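Long-range contacts in microcin B17-processing protein McbC (Escherichia coli str. K-12 substr. MG1655, PDB 6GRH), which serves as the FMN-binding oxidoreductase of the McbBCD microcin B17 synthetase, which processes the inactive McbA precursor into the active peptide: residues D[126-130]-D[210-214]; D[134-138]-D[167-171]; D[173-178]-D[235-239]; D[191-195]-D[251-257]. One frame throughout, in Å; residues are numbered along the deposited sequence. Where two conformers were deposited one is given.

Interaction 1. Residues D[126-130]-D[210-214]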
# COMPACT_ATOMS: atom_id res chain seq x y z
N LEU D 126 -27.29 2.63 -0.65
CA LEU D 126 -26.58 2.86 -1.91
C LEU D 126 -26.55 1.63 -2.83
O LEU D 126 -26.45 1.79 -4.06
CB LEU D 126 -25.17 3.36 -1.63
CG LEU D 126 -25.15 4.69 -0.87
CD1 LEU D 126 -23.72 5.01 -0.47
CD2 LEU D 126 -25.74 5.81 -1.71
N TYR D 127 -26.64 0.44 -2.27
CA TYR D 127 -26.68 -0.81 -3.07
C TYR D 127 -25.64 -0.87 -4.20
O TYR D 127 -25.99 -0.94 -5.40
CB TYR D 127 -28.10 -1.03 -3.59
CG TYR D 127 -29.04 -1.29 -2.45
CD1 TYR D 127 -29.12 -2.56 -1.89
CD2 TYR D 127 -29.78 -0.26 -1.87
CE1 TYR D 127 -29.94 -2.82 -0.80
CE2 TYR D 127 -30.62 -0.50 -0.79
CZ TYR D 127 -30.70 -1.78 -0.25
OH TYR D 127 -31.48 -2.05 0.84
N PRO D 128 -24.35 -0.91 -3.83
CA PRO D 128 -23.29 -0.86 -4.85
C PRO D 128 -22.97 -2.17 -5.56
O PRO D 128 -22.07 -2.18 -6.39
CB PRO D 128 -22.05 -0.43 -4.04
CG PRO D 128 -22.30 -1.03 -2.69
CD PRO D 128 -23.77 -0.81 -2.47
N ILE D 129 -23.66 -3.25 -5.22
CA ILE D 129 -23.37 -4.56 -5.74
C ILE D 129 -24.39 -4.87 -6.81
O ILE D 129 -25.58 -4.73 -6.58
CB ILE D 129 -23.41 -5.64 -4.64
CG1 ILE D 129 -22.43 -5.30 -3.54
CG2 ILE D 129 -23.16 -7.05 -5.20
CD1 ILE D 129 -21.01 -5.09 -3.99
N GLU D 130 -23.90 -5.30 -7.97
CA GLU D 130 -24.75 -5.69 -9.09
C GLU D 130 -24.77 -7.20 -9.23
O GLU D 130 -23.75 -7.87 -9.00
CB GLU D 130 -24.23 -5.05 -10.37
CG GLU D 130 -24.16 -3.53 -10.28
CD GLU D 130 -25.51 -2.86 -10.02
OE1 GLU D 130 -26.53 -3.26 -10.61
OE2 GLU D 130 -25.56 -1.90 -9.22
N ALA D 210 -19.52 -2.79 1.11
CA ALA D 210 -19.90 -3.43 -0.16
C ALA D 210 -19.67 -4.95 -0.17
O ALA D 210 -20.51 -5.71 -0.65
CB ALA D 210 -19.16 -2.78 -1.31
N LEU D 211 -18.53 -5.38 0.39
CA LEU D 211 -18.20 -6.82 0.50
C LEU D 211 -19.17 -7.55 1.42
O LEU D 211 -19.64 -8.60 1.09
CB LEU D 211 -16.74 -7.02 0.92
CG LEU D 211 -15.75 -7.11 -0.25
CD1 LEU D 211 -15.81 -5.96 -1.23
CD2 LEU D 211 -14.33 -7.21 0.27
N MET D 212 -19.50 -6.94 2.56
CA MET D 212 -20.51 -7.49 3.44
C MET D 212 -21.87 -7.59 2.76
O MET D 212 -22.55 -8.61 2.86
CB MET D 212 -20.56 -6.72 4.77
CG MET D 212 -19.29 -6.94 5.58
SD MET D 212 -19.29 -6.14 7.19
CE MET D 212 -19.46 -4.42 6.77
N GLU D 213 -22.25 -6.57 2.02
CA GLU D 213 -23.49 -6.59 1.30
C GLU D 213 -23.60 -7.74 0.32
O GLU D 213 -24.63 -8.36 0.22
CB GLU D 213 -23.70 -5.27 0.59
CG GLU D 213 -24.95 -5.20 -0.26
CD GLU D 213 -25.12 -3.81 -0.85
OE1 GLU D 213 -24.87 -2.82 -0.10
OE2 GLU D 213 -25.51 -3.73 -2.06
N THR D 214 -22.51 -8.05 -0.35
CA THR D 214 -22.45 -9.19 -1.27
C THR D 214 -22.81 -10.51 -0.58
O THR D 214 -23.56 -11.31 -1.13
CB THR D 214 -21.05 -9.26 -1.89
OG1 THR D 214 -20.79 -8.00 -2.52
CG2 THR D 214 -20.95 -10.37 -2.89
O HOH W 1 -26.95 -4.26 -4.11

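Interaction 2. Residues D[134-138]-D[167-171]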
# COMPACT_ATOMS: atom_id res chain seq x y z
N CYS D 134 -25.62 -15.72 -15.44
CA CYS D 134 -24.87 -16.40 -16.50
C CYS D 134 -25.51 -17.74 -16.82
O CYS D 134 -25.63 -18.58 -15.93
CB CYS D 134 -23.40 -16.59 -16.08
SG CYS D 134 -22.48 -15.03 -15.98
N ARG D 135 -25.94 -17.92 -18.07
CA ARG D 135 -26.57 -19.17 -18.52
C ARG D 135 -25.46 -20.13 -18.96
O ARG D 135 -24.66 -19.77 -19.82
CB ARG D 135 -27.54 -18.89 -19.66
CG ARG D 135 -28.15 -20.11 -20.30
CD ARG D 135 -29.30 -19.72 -21.22
NE ARG D 135 -29.81 -20.87 -21.95
CZ ARG D 135 -29.30 -21.36 -23.08
NH1 ARG D 135 -28.22 -20.83 -23.66
NH2 ARG D 135 -29.87 -22.42 -23.64
N LEU D 136 -25.41 -21.32 -18.38
CA LEU D 136 -24.25 -22.22 -18.50
C LEU D 136 -24.49 -23.57 -19.15
O LEU D 136 -23.53 -24.32 -19.35
CB LEU D 136 -23.66 -22.50 -17.12
CG LEU D 136 -23.17 -21.29 -16.33
CD1 LEU D 136 -22.62 -21.76 -15.00
CD2 LEU D 136 -22.12 -20.56 -17.13
N SER D 137 -25.75 -23.89 -19.44
CA SER D 137 -26.10 -25.15 -20.10
C SER D 137 -27.13 -24.87 -21.18
O SER D 137 -28.02 -24.04 -20.98
CB SER D 137 -26.70 -26.11 -19.07
OG SER D 137 -27.38 -27.19 -19.71
N GLU D 138 -27.03 -25.61 -22.29
CA GLU D 138 -28.09 -25.57 -23.30
C GLU D 138 -29.38 -26.23 -22.82
O GLU D 138 -30.40 -26.08 -23.47
CB GLU D 138 -27.62 -26.16 -24.64
CG GLU D 138 -26.43 -25.41 -25.26
CD GLU D 138 -26.64 -23.89 -25.46
OE1 GLU D 138 -27.76 -23.44 -25.82
OE2 GLU D 138 -25.65 -23.14 -25.27
N THR D 167 -22.21 -20.52 -24.15
CA THR D 167 -22.33 -21.12 -22.84
C THR D 167 -21.01 -21.78 -22.36
O THR D 167 -20.68 -21.74 -21.17
CB THR D 167 -23.51 -22.11 -22.85
OG1 THR D 167 -24.34 -21.89 -21.71
CG2 THR D 167 -23.03 -23.56 -22.93
N GLN D 168 -20.25 -22.35 -23.29
CA GLN D 168 -18.94 -22.98 -22.99
C GLN D 168 -17.85 -22.00 -22.53
O GLN D 168 -17.11 -22.29 -21.58
CB GLN D 168 -18.43 -23.78 -24.18
CG GLN D 168 -19.34 -24.95 -24.57
CD GLN D 168 -20.43 -24.61 -25.60
OE1 GLN D 168 -20.64 -23.44 -25.98
NE2 GLN D 168 -21.14 -25.64 -26.05
N SER D 169 -17.77 -20.83 -23.17
CA SER D 169 -16.82 -19.77 -22.75
C SER D 169 -17.11 -19.27 -21.34
O SER D 169 -16.20 -19.04 -20.55
CB SER D 169 -16.86 -18.57 -23.69
OG SER D 169 -16.54 -18.94 -25.00
N LEU D 170 -18.40 -19.04 -21.05
CA LEU D 170 -18.80 -18.59 -19.74
C LEU D 170 -18.47 -19.60 -18.68
O LEU D 170 -18.00 -19.23 -17.63
CB LEU D 170 -20.31 -18.33 -19.63
CG LEU D 170 -20.83 -16.96 -19.97
CD1 LEU D 170 -22.35 -17.00 -19.96
CD2 LEU D 170 -20.28 -15.92 -19.00
N TYR D 171 -18.82 -20.86 -18.95
CA TYR D 171 -18.53 -21.96 -18.04
C TYR D 171 -17.02 -22.07 -17.76
O TYR D 171 -16.61 -22.18 -16.60
CB TYR D 171 -19.04 -23.29 -18.60
CG TYR D 171 -18.67 -24.47 -17.74
CD1 TYR D 171 -17.55 -25.24 -18.04
CD2 TYR D 171 -19.40 -24.77 -16.60
CE1 TYR D 171 -17.20 -26.32 -17.24
CE2 TYR D 171 -19.05 -25.86 -15.81
CZ TYR D 171 -17.96 -26.62 -16.13
OH TYR D 171 -17.60 -27.67 -15.32
O HOH W 2 -24.01 -21.24 -26.37

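Interaction 3. Residues D[173-178]-D[235-239]. With FMN (flavin mononucleotide), chain O.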
# COMPACT_ATOMS: atom_id res chain seq x y z
N SER D 173 -14.69 -19.75 -17.99
CA SER D 173 -14.24 -18.61 -17.17
C SER D 173 -14.67 -18.69 -15.70
O SER D 173 -13.88 -18.39 -14.78
CB SER D 173 -14.66 -17.28 -17.81
OG SER D 173 -16.03 -16.95 -17.55
N LEU D 174 -15.90 -19.12 -15.45
CA LEU D 174 -16.42 -19.14 -14.06
C LEU D 174 -15.92 -20.30 -13.20
O LEU D 174 -15.86 -20.18 -12.00
CB LEU D 174 -17.94 -19.18 -14.09
CG LEU D 174 -18.66 -17.94 -14.64
CD1 LEU D 174 -20.14 -18.21 -14.72
CD2 LEU D 174 -18.43 -16.78 -13.72
N SER D 175 -15.58 -21.42 -13.81
CA SER D 175 -15.33 -22.67 -13.08
C SER D 175 -13.87 -22.85 -12.71
O SER D 175 -13.52 -23.77 -11.96
CB SER D 175 -15.81 -23.86 -13.90
OG SER D 175 -15.13 -23.93 -15.13
N GLY D 176 -13.01 -21.99 -13.27
CA GLY D 176 -11.58 -22.00 -13.01
C GLY D 176 -10.92 -23.34 -13.18
O GLY D 176 -11.26 -24.11 -14.08
N GLY D 177 -9.99 -23.65 -12.29
CA GLY D 177 -9.27 -24.91 -12.36
C GLY D 177 -10.04 -26.16 -12.00
O GLY D 177 -9.66 -27.23 -12.42
N ASP D 178 -11.12 -26.03 -11.22
CA ASP D 178 -11.80 -27.18 -10.59
C ASP D 178 -13.10 -27.59 -11.29
O ASP D 178 -14.05 -28.06 -10.66
CB ASP D 178 -12.06 -26.82 -9.11
CG ASP D 178 -12.14 -28.04 -8.18
OD1 ASP D 178 -11.57 -29.12 -8.50
OD2 ASP D 178 -12.75 -27.89 -7.09
N TRP D 235 -18.66 -19.78 -4.80
CA TRP D 235 -17.47 -20.23 -5.46
C TRP D 235 -16.48 -19.08 -5.68
O TRP D 235 -16.81 -18.10 -6.32
CB TRP D 235 -17.90 -20.81 -6.80
CG TRP D 235 -16.87 -21.46 -7.61
CD1 TRP D 235 -16.15 -20.91 -8.64
CD2 TRP D 235 -16.54 -22.83 -7.57
NE1 TRP D 235 -15.36 -21.87 -9.22
CE2 TRP D 235 -15.59 -23.06 -8.60
CE3 TRP D 235 -16.95 -23.91 -6.78
CZ2 TRP D 235 -15.02 -24.30 -8.81
CZ3 TRP D 235 -16.40 -25.14 -7.00
CH2 TRP D 235 -15.44 -25.34 -8.02
N ALA D 236 -15.28 -19.26 -5.18
CA ALA D 236 -14.19 -18.30 -5.32
C ALA D 236 -13.08 -18.75 -6.27
O ALA D 236 -12.17 -17.99 -6.53
CB ALA D 236 -13.61 -18.02 -3.94
N GLY D 237 -13.19 -19.95 -6.83
CA GLY D 237 -12.12 -20.53 -7.65
C GLY D 237 -12.28 -20.16 -9.13
O GLY D 237 -12.53 -21.03 -9.95
N TYR D 238 -12.19 -18.87 -9.43
CA TYR D 238 -12.27 -18.39 -10.81
C TYR D 238 -11.20 -17.33 -11.03
O TYR D 238 -10.67 -16.74 -10.07
CB TYR D 238 -13.68 -17.86 -11.13
CG TYR D 238 -14.08 -16.68 -10.30
CD1 TYR D 238 -13.76 -15.38 -10.71
CD2 TYR D 238 -14.70 -16.85 -9.08
CE1 TYR D 238 -14.08 -14.29 -9.92
CE2 TYR D 238 -15.04 -15.78 -8.31
CZ TYR D 238 -14.72 -14.50 -8.73
OH TYR D 238 -15.05 -13.42 -7.94
N THR D 239 -10.96 -17.05 -12.30
CA THR D 239 -10.02 -16.03 -12.72
C THR D 239 -10.79 -14.74 -12.93
O THR D 239 -11.56 -14.62 -13.88
CB THR D 239 -9.32 -16.46 -14.03
OG1 THR D 239 -8.65 -17.71 -13.81
CG2 THR D 239 -8.32 -15.38 -14.47
N1 FMN O . -16.47 -24.49 -2.52
C2 FMN O . -15.66 -24.97 -3.50
O2 FMN O . -15.72 -26.19 -3.75
N3 FMN O . -14.81 -24.18 -4.19
C4 FMN O . -14.71 -22.85 -3.96
O4 FMN O . -13.93 -22.13 -4.62
C4A FMN O . -15.55 -22.25 -2.90
N5 FMN O . -15.51 -20.93 -2.59
C5A FMN O . -16.30 -20.42 -1.62
C6 FMN O . -16.24 -19.05 -1.34
C7 FMN O . -17.03 -18.48 -0.35
C7M FMN O . -16.94 -17.00 -0.07
C8 FMN O . -17.98 -19.33 0.42
C8M FMN O . -18.84 -18.72 1.49
C9 FMN O . -18.06 -20.70 0.15
C9A FMN O . -17.25 -21.29 -0.85
N10 FMN O . -17.30 -22.68 -1.15
C10 FMN O . -16.46 -23.18 -2.17
C1' FMN O . -18.21 -23.60 -0.45
C2' FMN O . -17.58 -24.04 0.86
O2' FMN O . -16.47 -24.91 0.59
C3' FMN O . -18.65 -24.69 1.74
O3' FMN O . -19.62 -23.72 2.13
C4' FMN O . -18.07 -25.34 2.99
O4' FMN O . -17.18 -26.40 2.61
C5' FMN O . -19.13 -25.95 3.92
O5' FMN O . -19.89 -26.91 3.19
P FMN O . -21.48 -26.77 3.05
O1P FMN O . -21.74 -25.46 2.33
O2P FMN O . -21.85 -27.97 2.21
O3P FMN O . -21.92 -26.83 4.47
O HOH W 3 -11.34 -18.77 -14.69
O HOH W 4 -11.64 -23.58 -9.36

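Interaction 4. Residues D[191-195]-D[251-257]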
# COMPACT_ATOMS: atom_id res chain seq x y z
N TYR D 191 -21.75 -11.73 -8.54
CA TYR D 191 -21.97 -10.53 -7.76
C TYR D 191 -20.78 -9.61 -7.96
O TYR D 191 -19.65 -10.03 -7.71
CB TYR D 191 -22.13 -10.87 -6.27
CG TYR D 191 -23.25 -11.80 -5.98
CD1 TYR D 191 -24.50 -11.32 -5.57
CD2 TYR D 191 -23.09 -13.20 -6.12
CE1 TYR D 191 -25.55 -12.20 -5.32
CE2 TYR D 191 -24.13 -14.09 -5.85
CZ TYR D 191 -25.36 -13.58 -5.45
OH TYR D 191 -26.40 -14.42 -5.16
N CYS D 192 -21.03 -8.38 -8.40
CA CYS D 192 -19.98 -7.46 -8.80
C CYS D 192 -20.07 -6.13 -8.05
O CYS D 192 -21.15 -5.58 -7.89
CB CYS D 192 -20.08 -7.17 -10.29
SG CYS D 192 -19.87 -8.65 -11.29
N ILE D 193 -18.92 -5.62 -7.65
CA ILE D 193 -18.80 -4.34 -6.99
C ILE D 193 -18.53 -3.24 -8.03
O ILE D 193 -17.63 -3.38 -8.86
CB ILE D 193 -17.68 -4.32 -5.93
CG1 ILE D 193 -17.69 -2.99 -5.16
CG2 ILE D 193 -16.29 -4.59 -6.51
CD1 ILE D 193 -16.71 -2.98 -4.02
N ILE D 194 -19.29 -2.16 -7.96
CA ILE D 194 -18.96 -0.94 -8.70
C ILE D 194 -18.12 -0.08 -7.76
O ILE D 194 -18.65 0.47 -6.80
CB ILE D 194 -20.23 -0.19 -9.14
CG1 ILE D 194 -21.07 -1.10 -10.03
CG2 ILE D 194 -19.84 1.11 -9.87
CD1 ILE D 194 -22.35 -0.46 -10.47
N PHE D 195 -16.84 0.06 -8.04
CA PHE D 195 -15.91 0.65 -7.04
C PHE D 195 -16.34 2.03 -6.60
O PHE D 195 -16.42 2.31 -5.40
CB PHE D 195 -14.48 0.72 -7.55
CG PHE D 195 -13.84 -0.63 -7.71
CD1 PHE D 195 -13.46 -1.37 -6.60
CD2 PHE D 195 -13.62 -1.17 -8.97
CE1 PHE D 195 -12.85 -2.61 -6.74
CE2 PHE D 195 -13.01 -2.42 -9.12
CZ PHE D 195 -12.63 -3.13 -8.00
N GLN D 251 -13.24 -3.52 -16.13
CA GLN D 251 -12.54 -3.72 -14.86
C GLN D 251 -12.04 -2.48 -14.18
O GLN D 251 -11.74 -2.53 -13.00
CB GLN D 251 -11.37 -4.69 -15.04
CG GLN D 251 -11.82 -6.13 -15.20
CD GLN D 251 -10.66 -7.01 -15.59
OE1 GLN D 251 -9.89 -7.37 -14.72
NE2 GLN D 251 -10.49 -7.28 -16.88
N ARG D 252 -11.95 -1.35 -14.89
CA ARG D 252 -11.71 -0.04 -14.25
C ARG D 252 -12.87 0.43 -13.37
O ARG D 252 -12.66 1.22 -12.44
CB ARG D 252 -11.40 1.03 -15.28
CG ARG D 252 -10.11 0.80 -16.04
CD ARG D 252 -10.00 1.68 -17.28
NE ARG D 252 -11.07 1.43 -18.25
CZ ARG D 252 -11.19 2.03 -19.43
NH1 ARG D 252 -10.30 2.92 -19.85
NH2 ARG D 252 -12.20 1.71 -20.23
N THR D 253 -14.08 -0.06 -13.64
CA THR D 253 -15.27 0.37 -12.93
C THR D 253 -15.84 -0.69 -12.02
O THR D 253 -16.33 -0.36 -10.93
CB THR D 253 -16.33 0.77 -13.97
OG1 THR D 253 -15.88 1.94 -14.64
CG2 THR D 253 -17.69 1.07 -13.36
N VAL D 254 -15.81 -1.95 -12.48
CA VAL D 254 -16.58 -3.04 -11.86
C VAL D 254 -15.77 -4.35 -11.84
O VAL D 254 -15.01 -4.64 -12.78
CB VAL D 254 -17.99 -3.17 -12.51
CG1 VAL D 254 -17.92 -3.39 -14.01
CG2 VAL D 254 -18.82 -4.27 -11.87
N ALA D 255 -15.86 -5.09 -10.74
CA ALA D 255 -15.08 -6.32 -10.55
C ALA D 255 -16.00 -7.40 -9.95
O ALA D 255 -16.80 -7.10 -9.09
CB ALA D 255 -13.85 -6.08 -9.66
N PRO D 256 -15.91 -8.65 -10.44
CA PRO D 256 -16.65 -9.77 -9.84
C PRO D 256 -16.09 -10.17 -8.46
O PRO D 256 -14.91 -10.43 -8.34
CB PRO D 256 -16.46 -10.90 -10.86
CG PRO D 256 -15.15 -10.61 -11.50
CD PRO D 256 -15.05 -9.11 -11.57
N LEU D 257 -16.92 -10.16 -7.44
CA LEU D 257 -16.49 -10.51 -6.08
C LEU D 257 -16.62 -12.00 -5.77
O LEU D 257 -15.80 -12.55 -5.04
CB LEU D 257 -17.28 -9.71 -5.02
CG LEU D 257 -17.01 -8.22 -4.97
CD1 LEU D 257 -17.86 -7.54 -3.92
CD2 LEU D 257 -15.54 -7.94 -4.72

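Interaction 1. Residues D[126-130]-D[210-214]
E213 and I129 together make most of the contact, E213 through its carboxylate and I129 through its apolar end. Chi1 and chi2 of E213 are both t, so the chain runs straight out from the helix and lays its carboxylate along the turn that leads into strand 129-135. E213 OE2 comes 3.3 Å from Y127 CA, and E213 OE1 lies 3.3 Å from P128 CD. The buried charge is well provided for: OE1 is hydrogen-bonded to S122 OG, while a water donates to E213 OE2 (2.6 Å) and to I129 O (2.9 Å), tying helix to strand. I129 meets the helix with an m,m rotamer that brings CD1 to 4.0 Å from A210 CB and 3.3 Å from T214 OG1. That oxygen can tolerate an apolar neighbour because, with T214 in the m rotamer, T214 OG1 donates a hydrogen bond to A210 O (3.0 Å). A210, with only a methyl group, lets P128 come close (P128 CG to A210 CB, 3.9 Å). CA-CB of Y127 points away from the helix, yet its ring atom CD1 still passes 3.8 Å from E213 OE2; its OH bonds to Y120 O, and the side chain comes about 4 Å from a bound FMN. L211 packs on its counterpart in the second subunit. A central helix lying on the sheet, at a dimer interface beside the flavin, is the arrangement of the nitroreductase fold.

Interaction 2. Residues D[134-138]-D[167-171]
T167 opens helix 167-175 just where strand 129-135 runs out, and its side chain spans the gap. T167 OG1 donates to R135 O (2.9 Å), a bond that a short beta-branched hydroxyl can make from the first helical turn, where CA-CB points at the strand end. T167 N, with no helical partner before it, gives its proton to a water (2.9 Å) that in turn donates to E138 OE2 (2.7 Å). The other carboxylate oxygen, E138 OE1, forms a salt bridge with R135 NH2 (3.2 Å); R135 is also held by N148. One turn on, L170 faces the sheet and supplies the greasy part of the contact: CD2 meets C134 SG at 3.8 Å, and CB meets L136 CD2 at 3.8 Å. Y171 adds its aliphatic start, CB being 4.4 Å from L136 CD2, while its hydroxyl bonds to G183 O. The result is a helix packed on the antiparallel sheet of the nitroreductase fold, its first turn tied to the end of strand 129-135.

Interaction 3. Residues D[173-178]-D[235-239]
Backbone packing brings the end of helix 167-175 against the loop after strand 231-235. G176 leaves the helix with positive phi, and its CA makes a CH···O contact with G237 O (3.3 Å); a CB there would fall 2.1 Å from that oxygen, so only glycine fits. Two waters do the polar bridging. One donates to S173 O (2.6 Å) and accepts from T239 N (3.0 Å), the other accepts from D178 N (3.1 Å) and donates to G237 O (2.8 Å), G237 being the centre of an inverse gamma turn. D178 OD2 forms a salt bridge with R181, which also hydrogen-bonds FMN. The cofactor itself is gripped by main chain: A236 N bonds to FMN N5 (3.1 Å) and O4 (3.2 Å), placing this loop at the redox-active part of the flavin. Aromatic contacts come from W235, whose CZ2 edge lies 3.5 Å from S175 O, while FMN O4 sits over one ring face; Y238 makes a cation-pi contact with R205 of the second subunit. Around the contact, L174 is buried against strands 187-194 and 254-263 and helix 240-246, and W235 meets F261 of strand 254-263 edge-to-face and packs on helix 179-182.

Interaction 4. Residues D[191-195]-D[251-257]
Four main-chain hydrogen bonds zip these segments into an antiparallel beta ladder within the central sheet of the nitroreductase fold: L257 N to Y191 O (2.7 Å), I193 N to A255 O (3.0 Å), A255 N to I193 O (3.1 Å) and F195 N to T253 O (3.0 Å). The short strand axes meet at 145°, so the pair is clearly twisted. P256 lacks an amide proton, but it and C192 form a non-hydrogen-bonded pair, so the missing proton costs no bond to strand 187-194. At the loop end, R252 is pinned by D250 and by E294 of the McbB chain, and T253 bonds K21 of the McbD chain, placing this loop at the interface with McbB and McbD. C192, I194, V254 and P256 share one face; there V254 CG2 lies 3.5 Å from C192 CB, and compact, beta-branched V254 also packs on L22 of the McbD chain. I193 and A255 lie on the other face. There small A255 accommodates the F195 ring, whose CZ rests 3.6 Å from A255 CB.

How the interactions relate
All four contacts lie within one nitroreductase-type domain built round a single antiparallel sheet. Strand 129-135 carries interaction 1 at its start and interaction 2 at its end, with centres about 25 Å apart; interaction 2 is nested inside the loop closed by interaction 1. Interactions 2 and 3 share helix 167-175, their centres about 13 Å apart, and occur in series. Interaction 4 joins the next strand pair: E130 N to C192 O (2.8 Å) links it to interaction 1, and Y238 OH near P256 O (3.0 Å) to interaction 3, both of which it crosses along the chain. Interactions 1, 3 and 4 also touch the second subunit, so sheet, flavin site and dimer form one continuous structure.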